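Local coordinates for protein LINE-1 ORF1P (Homo sapiens, PDB 2W7A) that binds single-stranded RNA and DNA as a nucleic acid chaperone essential for LINE-1 retrotransposition, here seen through its central RRM domain, at residues Q53-S56 / S57-T61; T25-D28 / I29-N33. One frame throughout, in Å; residues are numbered along the deposited sequence.

Both contacts are local, and they lie in series along this RRM domain with neither nesting nor crossing. After strand 5-9 the chain enters helix 19-33, where contact 2 joins successive turns of the helix. The short helix 35-40 and strand 45-51 follow before contact 1 closes the loop that carries the chain into its antiparallel neighbour, strand 64-69. Contact 2 belongs to a helix on the sheet, tied to strands 5-9, 45-51 and 88-90, whereas contact 1 projects from the far end of the strand pair. Their centres are 26 Å apart on opposite sides of the chain's centre, and their nearest atoms are about 15 Å apart.

Contact 1: residues Q53-S56 / S57-T61; sequences QRYS and SRRAT
Arg59 lays its aliphatic stem across one face of the Tyr55 ring, CD standing 3.5 Å from the ring centroid in a CH-pi contact only 15° off the ring normal. CG follows over the phenol end, 3.5 Å from Tyr55 CZ. The stem reaches this place with CG anti to the backbone N (chi1 173°) and a second extended torsion; the bend at chi3 then lifts the guanidinium away from the ring face, so any cation-pi attraction is weak at best. There Arg59 NH1 donates a nearly straight bond to Thr61 O, 3.0 Å away; the acceptor lies in the guanidinium plane, while the donor stands above the plane of the carbonyl. Arg59 NE holds a water that also bonds Arg54 O and Ser56 N, so two positions of the guanidinium are gripped.

Ser56 organises the bend itself. Its OG sits between the backbone N and the carbonyl carbon and accepts from both Arg58 N and Arg59 N, each at 3.1 Å, the first closing an ST turn. A weak bond of 3.5 Å from Arg59 N to Ser56 O spans a type I beta turn, and a second water links Ser56 O to Arg59 O. Beside the turn the guanidinium groups of Arg54 and Arg58 are inclined by 60°, with NH2 to NH2 at 3.3 Å; these like charges probably repel, and both residues also touch a crystal neighbour. Ser56 CB lies over one face of the Arg54 guanidinium.

The turn lies within the exposed loop between strands 45-51 and 64-69, the beta2-beta3 connection of the RRM. Around it, Tyr55 touches Glu13 and Arg63, and Arg59 leans on Pro52.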
loop_
_atom_site.group_PDB
_atom_site.type_symbol
_atom_site.label_atom_id
_atom_site.label_comp_id
_atom_site.label_asym_id
_atom_site.label_seq_id
_atom_site.Cartn_x
_atom_site.Cartn_y
_atom_site.Cartn_z
ATOM N N GLN A 53 14.901 -4.993 0.552
ATOM C CA GLN A 53 15.174 -4.834 -0.855
ATOM C C GLN A 53 15.468 -6.139 -1.555
ATOM O O GLN A 53 15.295 -6.242 -2.752
ATOM C CB GLN A 53 16.338 -3.819 -1.023
ATOM C CG GLN A 53 16.845 -3.657 -2.443
ATOM C CD GLN A 53 18.212 -3.035 -2.474
ATOM O OE1 GLN A 53 19.150 -3.603 -3.057
ATOM N NE2 GLN A 53 18.357 -1.892 -1.796
ATOM N N ARG A 54 15.927 -7.149 -0.840
ATOM C CA ARG A 54 16.123 -8.451 -1.457
ATOM C C ARG A 54 15.124 -9.464 -0.917
ATOM O O ARG A 54 14.675 -9.379 0.251
ATOM C CB ARG A 54 17.516 -8.993 -1.238
ATOM C CG ARG A 54 17.796 -9.399 0.180
ATOM C CD ARG A 54 18.540 -10.718 0.241
ATOM N NE ARG A 54 18.850 -11.088 1.617
ATOM C CZ ARG A 54 19.566 -12.153 1.964
ATOM N NH1 ARG A 54 20.049 -12.970 1.032
ATOM N NH2 ARG A 54 19.791 -12.413 3.251
ATOM N N TYR A 55 14.801 -10.415 -1.771
ATOM C CA TYR A 55 13.991 -11.531 -1.386
ATOM C C TYR A 55 14.920 -12.738 -1.109
ATOM O O TYR A 55 15.471 -13.330 -2.057
ATOM C CB TYR A 55 13.010 -11.866 -2.520
ATOM C CG TYR A 55 11.905 -12.810 -2.151
ATOM C CD1 TYR A 55 12.182 -14.140 -1.850
ATOM C CD2 TYR A 55 10.608 -12.369 -2.027
ATOM C CE1 TYR A 55 11.170 -15.033 -1.487
ATOM C CE2 TYR A 55 9.613 -13.242 -1.689
ATOM C CZ TYR A 55 9.868 -14.559 -1.411
ATOM O OH TYR A 55 8.812 -15.369 -1.046
ATOM N N SER A 56 15.090 -13.113 0.159
ATOM C CA SER A 56 16.107 -14.076 0.523
ATOM C C SER A 56 15.691 -15.511 0.231
ATOM O O SER A 56 14.540 -15.790 -0.035
ATOM C CB SER A 56 16.424 -13.921 1.999
ATOM O OG SER A 56 15.429 -14.578 2.747
ATOM N N SER A 57 16.659 -16.431 0.325
ATOM C CA SER A 57 16.413 -17.861 0.169
ATOM C C SER A 57 15.690 -18.436 1.365
ATOM O O SER A 57 15.281 -19.564 1.294
ATOM C CB SER A 57 17.720 -18.633 -0.039
ATOM O OG SER A 57 18.612 -18.334 1.029
ATOM N N ARG A 58 15.600 -17.700 2.475
ATOM C CA ARG A 58 14.864 -18.135 3.682
ATOM C C ARG A 58 13.421 -17.673 3.738
ATOM O O ARG A 58 12.594 -18.293 4.424
ATOM C CB ARG A 58 15.568 -17.621 4.948
ATOM C CG ARG A 58 16.972 -18.184 5.131
ATOM C CD ARG A 58 17.671 -17.494 6.300
ATOM N NE ARG A 58 18.193 -16.190 5.886
ATOM C CZ ARG A 58 17.740 -15.002 6.292
ATOM N NH1 ARG A 58 16.724 -14.899 7.147
ATOM N NH2 ARG A 58 18.316 -13.893 5.823
ATOM N N ARG A 59 13.115 -16.581 3.055
ATOM C CA ARG A 59 11.783 -15.994 3.092
ATOM C C ARG A 59 10.692 -16.978 2.624
ATOM O O ARG A 59 10.846 -17.709 1.629
ATOM C CB ARG A 59 11.761 -14.720 2.229
ATOM C CG ARG A 59 10.417 -14.101 2.029
ATOM C CD ARG A 59 10.538 -12.633 1.507
ATOM N NE ARG A 59 11.007 -11.738 2.564
ATOM C CZ ARG A 59 10.233 -11.267 3.534
ATOM N NH1 ARG A 59 8.946 -11.539 3.565
ATOM N NH2 ARG A 59 10.734 -10.482 4.465
ATOM N N ALA A 60 9.566 -16.926 3.359
ATOM C CA ALA A 60 8.435 -17.824 3.107
ATOM C C ALA A 60 7.174 -17.113 2.621
ATOM O O ALA A 60 6.216 -17.782 2.252
ATOM C CB ALA A 60 8.087 -18.601 4.389
ATOM N N THR A 61 7.156 -15.798 2.673
ATOM C CA THR A 61 5.956 -14.997 2.474
ATOM C C THR A 61 6.265 -13.743 1.662
ATOM O O THR A 61 7.403 -13.279 1.678
ATOM C CB THR A 61 5.383 -14.595 3.831
ATOM O OG1 THR A 61 6.352 -13.832 4.571
ATOM C CG2 THR A 61 4.942 -15.832 4.638
HETATM O O HOH W 1 13.802 -11.221 2.110
HETATM O O HOH W 2 12.800 -18.038 -0.397
#

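Contact 2: residues T25-D28 / I29-N33; sequences TLQD and IIQEN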
loop_
_atom_site.group_PDB
_atom_site.type_symbol
_atom_site.label_atom_id
_atom_site.label_comp_id
_atom_site.label_asym_id
_atom_site.label_seq_id
_atom_site.Cartn_x
_atom_site.Cartn_y
_atom_site.Cartn_z
ATOM N N THR A 25 -0.270 0.061 -8.705
ATOM C CA THR A 25 -0.890 -0.768 -7.685
ATOM C C THR A 25 -1.509 0.104 -6.590
ATOM O O THR A 25 -2.634 -0.124 -6.173
ATOM C CB THR A 25 0.126 -1.747 -7.075
ATOM O OG1 THR A 25 0.521 -2.663 -8.082
ATOM C CG2 THR A 25 -0.436 -2.533 -5.852
ATOM N N LEU A 26 -0.794 1.102 -6.121
ATOM C CA LEU A 26 -1.339 1.954 -5.064
ATOM C C LEU A 26 -2.555 2.729 -5.574
ATOM O O LEU A 26 -3.585 2.826 -4.873
ATOM C CB LEU A 26 -0.280 2.914 -4.482
ATOM C CG LEU A 26 -0.146 2.953 -2.957
ATOM C CD1 LEU A 26 -1.369 3.491 -2.257
ATOM C CD2 LEU A 26 0.186 1.561 -2.414
ATOM N N GLN A 27 -2.446 3.244 -6.788
ATOM C CA GLN A 27 -3.595 3.948 -7.347
ATOM C C GLN A 27 -4.776 2.992 -7.537
ATOM O O GLN A 27 -5.913 3.376 -7.278
ATOM C CB GLN A 27 -3.217 4.684 -8.617
ATOM C CG GLN A 27 -4.382 5.450 -9.267
ATOM C CD GLN A 27 -4.855 6.651 -8.470
ATOM O OE1 GLN A 27 -4.163 7.115 -7.547
ATOM N NE2 GLN A 27 -6.062 7.155 -8.807
ATOM N N ASP A 28 -4.508 1.756 -7.915
ATOM C CA ASP A 28 -5.565 0.728 -8.072
ATOM C C ASP A 28 -6.236 0.479 -6.709
ATOM O O ASP A 28 -7.455 0.379 -6.633
ATOM C CB ASP A 28 -5.034 -0.564 -8.699
ATOM C CG ASP A 28 -4.716 -0.422 -10.178
ATOM O OD1 ASP A 28 -5.119 0.571 -10.815
ATOM O OD2 ASP A 28 -4.031 -1.343 -10.683
ATOM N N ILE A 29 -5.450 0.486 -5.638
ATOM C CA ILE A 29 -6.000 0.240 -4.316
ATOM C C ILE A 29 -6.912 1.394 -3.896
ATOM O O ILE A 29 -8.026 1.192 -3.390
ATOM C CB ILE A 29 -4.896 -0.011 -3.240
ATOM C CG1 ILE A 29 -4.261 -1.376 -3.548
ATOM C CG2 ILE A 29 -5.463 0.030 -1.840
ATOM C CD1 ILE A 29 -2.904 -1.590 -2.781
ATOM N N ILE A 30 -6.475 2.596 -4.170
ATOM C CA ILE A 30 -7.270 3.753 -3.810
ATOM C C ILE A 30 -8.592 3.763 -4.609
ATOM O O ILE A 30 -9.690 3.981 -4.078
ATOM C CB ILE A 30 -6.469 5.045 -4.038
ATOM C CG1 ILE A 30 -5.286 5.118 -3.086
ATOM C CG2 ILE A 30 -7.375 6.259 -3.909
ATOM C CD1 ILE A 30 -4.291 6.201 -3.414
ATOM N N GLN A 31 -8.501 3.520 -5.903
ATOM C CA GLN A 31 -9.691 3.534 -6.751
ATOM C C GLN A 31 -10.652 2.395 -6.457
ATOM O O GLN A 31 -11.873 2.580 -6.588
ATOM C CB GLN A 31 -9.271 3.527 -8.215
ATOM C CG GLN A 31 -8.528 4.796 -8.610
ATOM C CD GLN A 31 -8.123 4.862 -10.108
ATOM O OE1 GLN A 31 -7.629 5.933 -10.525
ATOM N NE2 GLN A 31 -8.319 3.831 -10.866
ATOM N N GLU A 32 -10.123 1.247 -6.032
ATOM C CA GLU A 32 -10.967 0.090 -5.731
ATOM C C GLU A 32 -11.703 0.204 -4.408
ATOM O O GLU A 32 -12.768 -0.425 -4.261
ATOM C CB GLU A 32 -10.142 -1.198 -5.814
ATOM C CG GLU A 32 -10.902 -2.503 -5.722
ATOM C CD GLU A 32 -10.072 -3.741 -6.135
ATOM O OE1 GLU A 32 -9.017 -3.586 -6.862
ATOM O OE2 GLU A 32 -10.502 -4.877 -5.741
ATOM N N ASN A 33 -11.153 0.976 -3.464
ATOM C CA ASN A 33 -11.631 0.978 -2.097
ATOM C C ASN A 33 -12.058 2.290 -1.487
ATOM O O ASN A 33 -12.926 2.291 -0.604
ATOM C CB ASN A 33 -10.543 0.414 -1.170
ATOM C CG ASN A 33 -10.200 -1.035 -1.522
ATOM O OD1 ASN A 33 -10.924 -1.972 -1.130
ATOM N ND2 ASN A 33 -9.111 -1.228 -2.273
#
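Ile29 CD1 packs 4.1 Å from Thr25 CG2, one helical turn back, while its CG1 lies against Thr25 O at 3.3 Å. Setting CG1 anti to the carbonyl carbon (chi1 -70°) directs this longer branch back toward the preceding turn. The backbone keeps the regular i to i+4 bonding, including Ile29 N to Thr25 O at 2.9 Å. Ile30 CD1 likewise reaches back to Leu26, whose side chain has two conformers. This is the first helix of the RRM beta-alpha-beta unit: Leu26 and Ile29 press on Leu8 of strand 5-9, Leu26 also meets Ile45 and Ile48, and Ile29 also touches Leu90 of strand 88-90. An alanine in place of Ile29 would probably open a gap beside Thr25, Leu8 and Leu90. At the C-terminal end Asn33 ND2 takes the in-plane lone pair of Ile29 O at 2.9 Å and also bonds Thr89 O, while Glu32 grips Thr89 OG1 and the Lys91 and Gly92 amides; Asp28 OD2 forms a salt bridge with Lys91. The outer side is looser: the exposed Gln31 offers OE1 to Gln27 NE2, the two amides nearly perpendicular, but Gln27 has two conformers, which makes this link doubtful.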